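Local coordinates for protein acyl-coenzyme A oxidase 3 (Yarrowia lipolytica, PDB 5YS9) that oxidises acyl-CoA substrates of various chain lengths to trans-2-enoyl-CoA with the help of FAD, passing electrons to oxygen to form hydrogen peroxide in peroxisomal fatty acid beta-oxidation, at residues H557-L562 with N587-W592; R569-A572 with V578-Y581. All coordinates share one frame; numbering follows the deposited sequence.

Interaction 1 of 2, residues H557-L562 with N587-W592; sequences HTRKHL and NLFTLW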
loop_
_atom_site.group_PDB
_atom_site.type_symbol
_atom_site.label_atom_id
_atom_site.label_comp_id
_atom_site.label_asym_id
_atom_site.label_seq_id
_atom_site.Cartn_x
_atom_site.Cartn_y
_atom_site.Cartn_z
ATOM N N HIS A 557 7.287 -21.291 -7.290
ATOM C CA HIS A 557 7.141 -21.624 -8.696
ATOM C C HIS A 557 6.973 -20.382 -9.607
ATOM O O HIS A 557 7.542 -20.328 -10.701
ATOM C CB HIS A 557 5.967 -22.604 -8.834
ATOM C CG HIS A 557 5.515 -22.839 -10.239
ATOM N ND1 HIS A 557 6.163 -23.697 -11.095
ATOM C CD2 HIS A 557 4.440 -22.360 -10.916
ATOM C CE1 HIS A 557 5.508 -23.727 -12.245
ATOM N NE2 HIS A 557 4.448 -22.940 -12.154
ATOM N N THR A 558 6.169 -19.412 -9.163
ATOM C CA THR A 558 5.969 -18.180 -9.894
ATOM C C THR A 558 7.289 -17.387 -9.983
ATOM O O THR A 558 7.653 -16.841 -11.031
ATOM C CB THR A 558 4.830 -17.363 -9.248
ATOM O OG1 THR A 558 3.643 -18.177 -9.190
ATOM C CG2 THR A 558 4.514 -16.081 -10.072
ATOM N N ARG A 559 8.043 -17.356 -8.902
ATOM C CA ARG A 559 9.283 -16.629 -8.928
ATOM C C ARG A 559 10.296 -17.192 -9.930
ATOM O O ARG A 559 10.993 -16.446 -10.672
ATOM C CB ARG A 559 9.899 -16.610 -7.523
ATOM C CG ARG A 559 10.894 -15.498 -7.333
ATOM C CD ARG A 559 10.417 -14.241 -8.069
ATOM N NE ARG A 559 10.977 -13.061 -7.486
ATOM C CZ ARG A 559 10.430 -12.345 -6.526
ATOM N NH1 ARG A 559 9.295 -12.666 -5.998
ATOM N NH2 ARG A 559 11.067 -11.295 -6.076
ATOM N N LYS A 560 10.360 -18.511 -9.921
ATOM C CA LYS A 560 11.179 -19.272 -10.815
ATOM C C LYS A 560 10.713 -19.058 -12.240
ATOM O O LYS A 560 11.523 -18.881 -13.121
ATOM C CB LYS A 560 11.138 -20.744 -10.408
ATOM C CG LYS A 560 11.690 -21.708 -11.432
ATOM C CD LYS A 560 10.585 -22.503 -12.090
ATOM C CE LYS A 560 10.549 -22.254 -13.579
ATOM N NZ LYS A 560 9.169 -22.364 -14.110
ATOM N N HIS A 561 9.407 -19.032 -12.465
ATOM C CA HIS A 561 8.913 -18.714 -13.818
ATOM C C HIS A 561 9.309 -17.304 -14.362
ATOM O O HIS A 561 9.668 -17.170 -15.533
ATOM C CB HIS A 561 7.392 -19.002 -13.967
ATOM C CG HIS A 561 6.988 -19.232 -15.390
ATOM N ND1 HIS A 561 7.493 -20.274 -16.145
ATOM C CD2 HIS A 561 6.195 -18.514 -16.220
ATOM C CE1 HIS A 561 7.006 -20.198 -17.373
ATOM N NE2 HIS A 561 6.214 -19.142 -17.444
ATOM N N LEU A 562 9.247 -16.268 -13.520
ATOM C CA LEU A 562 9.749 -14.903 -13.865
ATOM C C LEU A 562 11.220 -14.895 -14.264
ATOM O O LEU A 562 11.590 -14.261 -15.218
ATOM C CB LEU A 562 9.560 -13.923 -12.672
ATOM C CG LEU A 562 8.113 -13.477 -12.394
ATOM C CD1 LEU A 562 7.885 -13.093 -10.947
ATOM C CD2 LEU A 562 7.756 -12.332 -13.322
ATOM N N ASN A 587 20.274 -10.641 -14.098
ATOM C CA ASN A 587 21.084 -11.112 -12.951
ATOM C C ASN A 587 20.749 -10.416 -11.681
ATOM O O ASN A 587 20.700 -11.068 -10.649
ATOM C CB ASN A 587 22.585 -10.989 -13.221
ATOM C CG ASN A 587 23.095 -12.066 -14.162
ATOM O OD1 ASN A 587 22.324 -12.795 -14.802
ATOM N ND2 ASN A 587 24.396 -12.188 -14.220
ATOM N N LEU A 588 20.494 -9.103 -11.758
ATOM C CA LEU A 588 20.088 -8.313 -10.571
ATOM C C LEU A 588 18.752 -8.827 -10.082
ATOM O O LEU A 588 18.619 -9.185 -8.917
ATOM C CB LEU A 588 20.024 -6.814 -10.875
ATOM C CG LEU A 588 19.667 -5.865 -9.721
ATOM C CD1 LEU A 588 20.484 -6.094 -8.417
ATOM C CD2 LEU A 588 19.810 -4.433 -10.202
ATOM N N PHE A 589 17.784 -8.957 -10.991
ATOM C CA PHE A 589 16.508 -9.528 -10.605
ATOM C C PHE A 589 16.720 -10.840 -9.842
ATOM O O PHE A 589 16.256 -11.003 -8.700
ATOM C CB PHE A 589 15.592 -9.732 -11.821
ATOM C CG PHE A 589 14.295 -10.386 -11.481
ATOM C CD1 PHE A 589 13.393 -9.758 -10.621
ATOM C CD2 PHE A 589 13.988 -11.662 -11.958
ATOM C CE1 PHE A 589 12.197 -10.393 -10.260
ATOM C CE2 PHE A 589 12.785 -12.283 -11.616
ATOM C CZ PHE A 589 11.888 -11.643 -10.778
ATOM N N THR A 590 17.469 -11.735 -10.464
ATOM C CA THR A 590 17.505 -13.096 -10.049
ATOM C C THR A 590 18.292 -13.244 -8.735
ATOM O O THR A 590 17.870 -13.984 -7.818
ATOM C CB THR A 590 18.056 -13.996 -11.179
ATOM O OG1 THR A 590 17.182 -13.961 -12.323
ATOM C CG2 THR A 590 18.185 -15.428 -10.707
ATOM N N LEU A 591 19.419 -12.537 -8.641
ATOM C CA LEU A 591 20.240 -12.585 -7.436
ATOM C C LEU A 591 19.604 -11.842 -6.263
ATOM O O LEU A 591 19.780 -12.213 -5.099
ATOM C CB LEU A 591 21.601 -12.027 -7.752
ATOM C CG LEU A 591 22.398 -12.962 -8.694
ATOM C CD1 LEU A 591 23.458 -12.218 -9.460
ATOM C CD2 LEU A 591 23.037 -14.092 -7.887
ATOM N N TRP A 592 18.883 -10.766 -6.577
ATOM C CA TRP A 592 18.155 -10.026 -5.573
ATOM C C TRP A 592 17.069 -10.963 -4.984
ATOM O O TRP A 592 16.963 -11.105 -3.754
ATOM C CB TRP A 592 17.600 -8.699 -6.161
ATOM C CG TRP A 592 16.621 -8.032 -5.287
ATOM C CD1 TRP A 592 16.881 -7.338 -4.150
ATOM C CD2 TRP A 592 15.214 -8.023 -5.459
ATOM N NE1 TRP A 592 15.734 -6.888 -3.603
ATOM C CE2 TRP A 592 14.676 -7.290 -4.374
ATOM C CE3 TRP A 592 14.345 -8.583 -6.406
ATOM C CZ2 TRP A 592 13.290 -7.082 -4.202
ATOM C CZ3 TRP A 592 12.948 -8.390 -6.230
ATOM C CH2 TRP A 592 12.442 -7.638 -5.129
#

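Interaction 2 of 2, residues R569-A572 with V578-Y581; sequences RINA and VKPY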
loop_
_atom_site.group_PDB
_atom_site.type_symbol
_atom_site.label_atom_id
_atom_site.label_comp_id
_atom_site.label_asym_id
_atom_site.label_seq_id
_atom_site.Cartn_x
_atom_site.Cartn_y
_atom_site.Cartn_z
ATOM N N ARG A 569 13.723 -15.100 -22.950
ATOM C CA ARG A 569 13.333 -14.055 -23.915
ATOM C C ARG A 569 14.557 -13.267 -24.373
ATOM O O ARG A 569 14.598 -12.814 -25.508
ATOM C CB ARG A 569 12.264 -13.087 -23.335
ATOM C CG ARG A 569 10.870 -13.672 -23.039
ATOM C CD ARG A 569 10.054 -14.141 -24.251
ATOM N NE ARG A 569 10.141 -13.244 -25.405
ATOM C CZ ARG A 569 10.416 -13.604 -26.665
ATOM N NH1 ARG A 569 10.606 -14.874 -27.020
ATOM N NH2 ARG A 569 10.480 -12.664 -27.597
ATOM N N ILE A 570 15.543 -13.109 -23.489
ATOM C CA ILE A 570 16.831 -12.473 -23.836
ATOM C C ILE A 570 17.568 -13.326 -24.871
ATOM O O ILE A 570 17.966 -12.818 -25.916
ATOM C CB ILE A 570 17.730 -12.241 -22.587
ATOM C CG1 ILE A 570 17.103 -11.180 -21.661
ATOM C CG2 ILE A 570 19.124 -11.791 -23.009
ATOM C CD1 ILE A 570 17.642 -11.130 -20.232
ATOM N N ASN A 571 17.748 -14.608 -24.549
ATOM C CA ASN A 571 18.377 -15.558 -25.443
ATOM C C ASN A 571 17.623 -15.570 -26.766
ATOM O O ASN A 571 18.231 -15.458 -27.799
ATOM C CB ASN A 571 18.403 -16.961 -24.837
ATOM C CG ASN A 571 19.157 -17.966 -25.718
ATOM O OD1 ASN A 571 18.585 -18.967 -26.208
ATOM N ND2 ASN A 571 20.454 -17.705 -25.937
ATOM N N ALA A 572 16.299 -15.630 -26.735
ATOM C CA ALA A 572 15.519 -15.758 -27.972
ATOM C C ALA A 572 15.447 -14.512 -28.843
ATOM O O ALA A 572 15.432 -14.649 -30.048
ATOM C CB ALA A 572 14.099 -16.220 -27.663
ATOM N N VAL A 578 22.115 -4.629 -26.984
ATOM C CA VAL A 578 21.415 -4.514 -25.719
ATOM C C VAL A 578 21.621 -5.712 -24.815
ATOM O O VAL A 578 21.473 -5.566 -23.606
ATOM C CB VAL A 578 19.905 -4.243 -25.903
ATOM C CG1 VAL A 578 19.678 -2.796 -26.323
ATOM C CG2 VAL A 578 19.249 -5.200 -26.893
ATOM N N LYS A 579 21.986 -6.873 -25.380
ATOM C CA LYS A 579 21.957 -8.140 -24.656
ATOM C C LYS A 579 22.721 -8.084 -23.317
ATOM O O LYS A 579 22.148 -8.481 -22.271
ATOM C CB LYS A 579 22.417 -9.312 -25.555
ATOM C CG LYS A 579 22.583 -10.664 -24.848
ATOM C CD LYS A 579 22.835 -11.825 -25.811
ATOM C CE LYS A 579 21.555 -12.312 -26.504
ATOM N NZ LYS A 579 21.674 -13.694 -27.065
ATOM N N PRO A 580 23.986 -7.555 -23.319
ATOM C CA PRO A 580 24.722 -7.553 -22.022
ATOM C C PRO A 580 24.050 -6.734 -20.935
ATOM O O PRO A 580 24.181 -7.079 -19.760
ATOM C CB PRO A 580 26.105 -6.989 -22.349
ATOM C CG PRO A 580 26.173 -6.907 -23.828
ATOM C CD PRO A 580 24.795 -6.990 -24.411
ATOM N N TYR A 581 23.347 -5.673 -21.331
ATOM C CA TYR A 581 22.666 -4.757 -20.369
ATOM C C TYR A 581 21.394 -5.410 -19.833
ATOM O O TYR A 581 21.090 -5.290 -18.650
ATOM C CB TYR A 581 22.434 -3.367 -20.985
ATOM C CG TYR A 581 23.754 -2.823 -21.528
ATOM C CD1 TYR A 581 24.740 -2.295 -20.664
ATOM C CD2 TYR A 581 24.053 -2.903 -22.896
ATOM C CE1 TYR A 581 25.962 -1.867 -21.153
ATOM C CE2 TYR A 581 25.277 -2.453 -23.398
ATOM C CZ TYR A 581 26.212 -1.957 -22.535
ATOM O OH TYR A 581 27.383 -1.542 -23.060
#

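Interaction 1 of 2, residues H557-L562 with N587-W592
Phe589 and Leu562 form the buried side of an antiparallel helix pair, in which helix 547-573 and helix 579-596 of the C-terminal helical part of the oxidase run at 159° between their short segments. With the axes 10.9 Å apart, side chains rather than backbones bridge the gap. Phe589 reaches across because its CG stands anti to the backbone N (chi1 177°), and its CE2 lies 3.8 Å from CB of Leu562. Phe361 of helix 349-385 packs edge-to-face with the Phe589 ring and also touches Leu562, Arg559 and Trp592.

Arg559 and Trp592 make the looser, partly exposed side. The arginine chain bends at chi2 and passes beside the phenyl tip, with NE 3.7 Å from CZ of Phe589. The guanidinium and phenyl planes are nearly parallel, and the arginine passes the ring obliquely. The same NE is hydrogen-bonded to Ser593 OG, which also bonds the Phe589 carbonyl, so the serine ties the arginine to the opposing helix. With an alanine in place of Arg559, Ser593 OG would probably lose this donor and a gap would open beside the Phe589 and Trp592 rings. Beyond NE, the guanidinium offers its edge to the indole: CZ3 of Trp592 lies near the guanidinium plane, 3.5 Å from NH2 of Arg559, with the two planes 36° apart.

Interaction 2 of 2, residues R569-A572 with V578-Y581
The ammonium NZ of Lys579 lies near two backbone carbonyls in the last turn of helix 547-573, 3.9 Å from O of Asn571. The O of Ile570 is 4.0 Å from the same Lys579 NZ, so the charge sits almost equally far from both oxygens, and no hydrogen bond spans the contact. The two segments belong to a helical hairpin: helix 547-573 ends, a short connection turns the chain round, and helix 579-596 sets off beside it. At this closed end the backbones come near, with CA of Ile570 6.8 Å from CA of Lys579.

The lysine leaves its backbone as an extended rod, CG anti to the backbone N (chi1 173°), and then bends at chi3 (-78°), which brings the end of the chain close to the carbonyls. The methylene next to the charge meets one of them, CE of Lys579 standing 3.7 Å from O of Ile570. Lower down, the chain crosses the isoleucine obliquely, and CG of Lys579 comes within 4.1 Å of the CG2 methyl of Ile570. This aliphatic touch belongs to the buried side, where Ile570 also packs on Leu582 and Ala586 of helix 579-596 and on Phe44 of helix 38-46.

Asn571 lies on the outer side. Its CB points away from the lysine segment, and its amide ND2 remains 4.3 Å from NZ of Lys579. Carbonyl oxygens are partly negative, and the C-terminal end of a helix is the negative end of its dipole, so the ammonium is probably drawn weakly to this place; the contact thus combines hydrocarbon packing with loose electrostatics and depends on no directed bond.

Both interactions join the same two helices, 547-573 and 579-596, at different heights of one hairpin, and interaction 2 is nested in the chain segment that interaction 1 closes. Their centres are 16 Å apart and their nearest atoms about 7 Å, so they do not touch. Interaction 1 lies deeper in the chain, is mainly aromatic and is backed by helix 349-385. Interaction 2, close to the turn, has one buried aliphatic residue, and its polar half reaches the surface. A cationic side chain serves in each, but the arginine lies among rings, whereas the lysine faces main-chain carbonyls. Neither has a direct hydrogen bond between its segments.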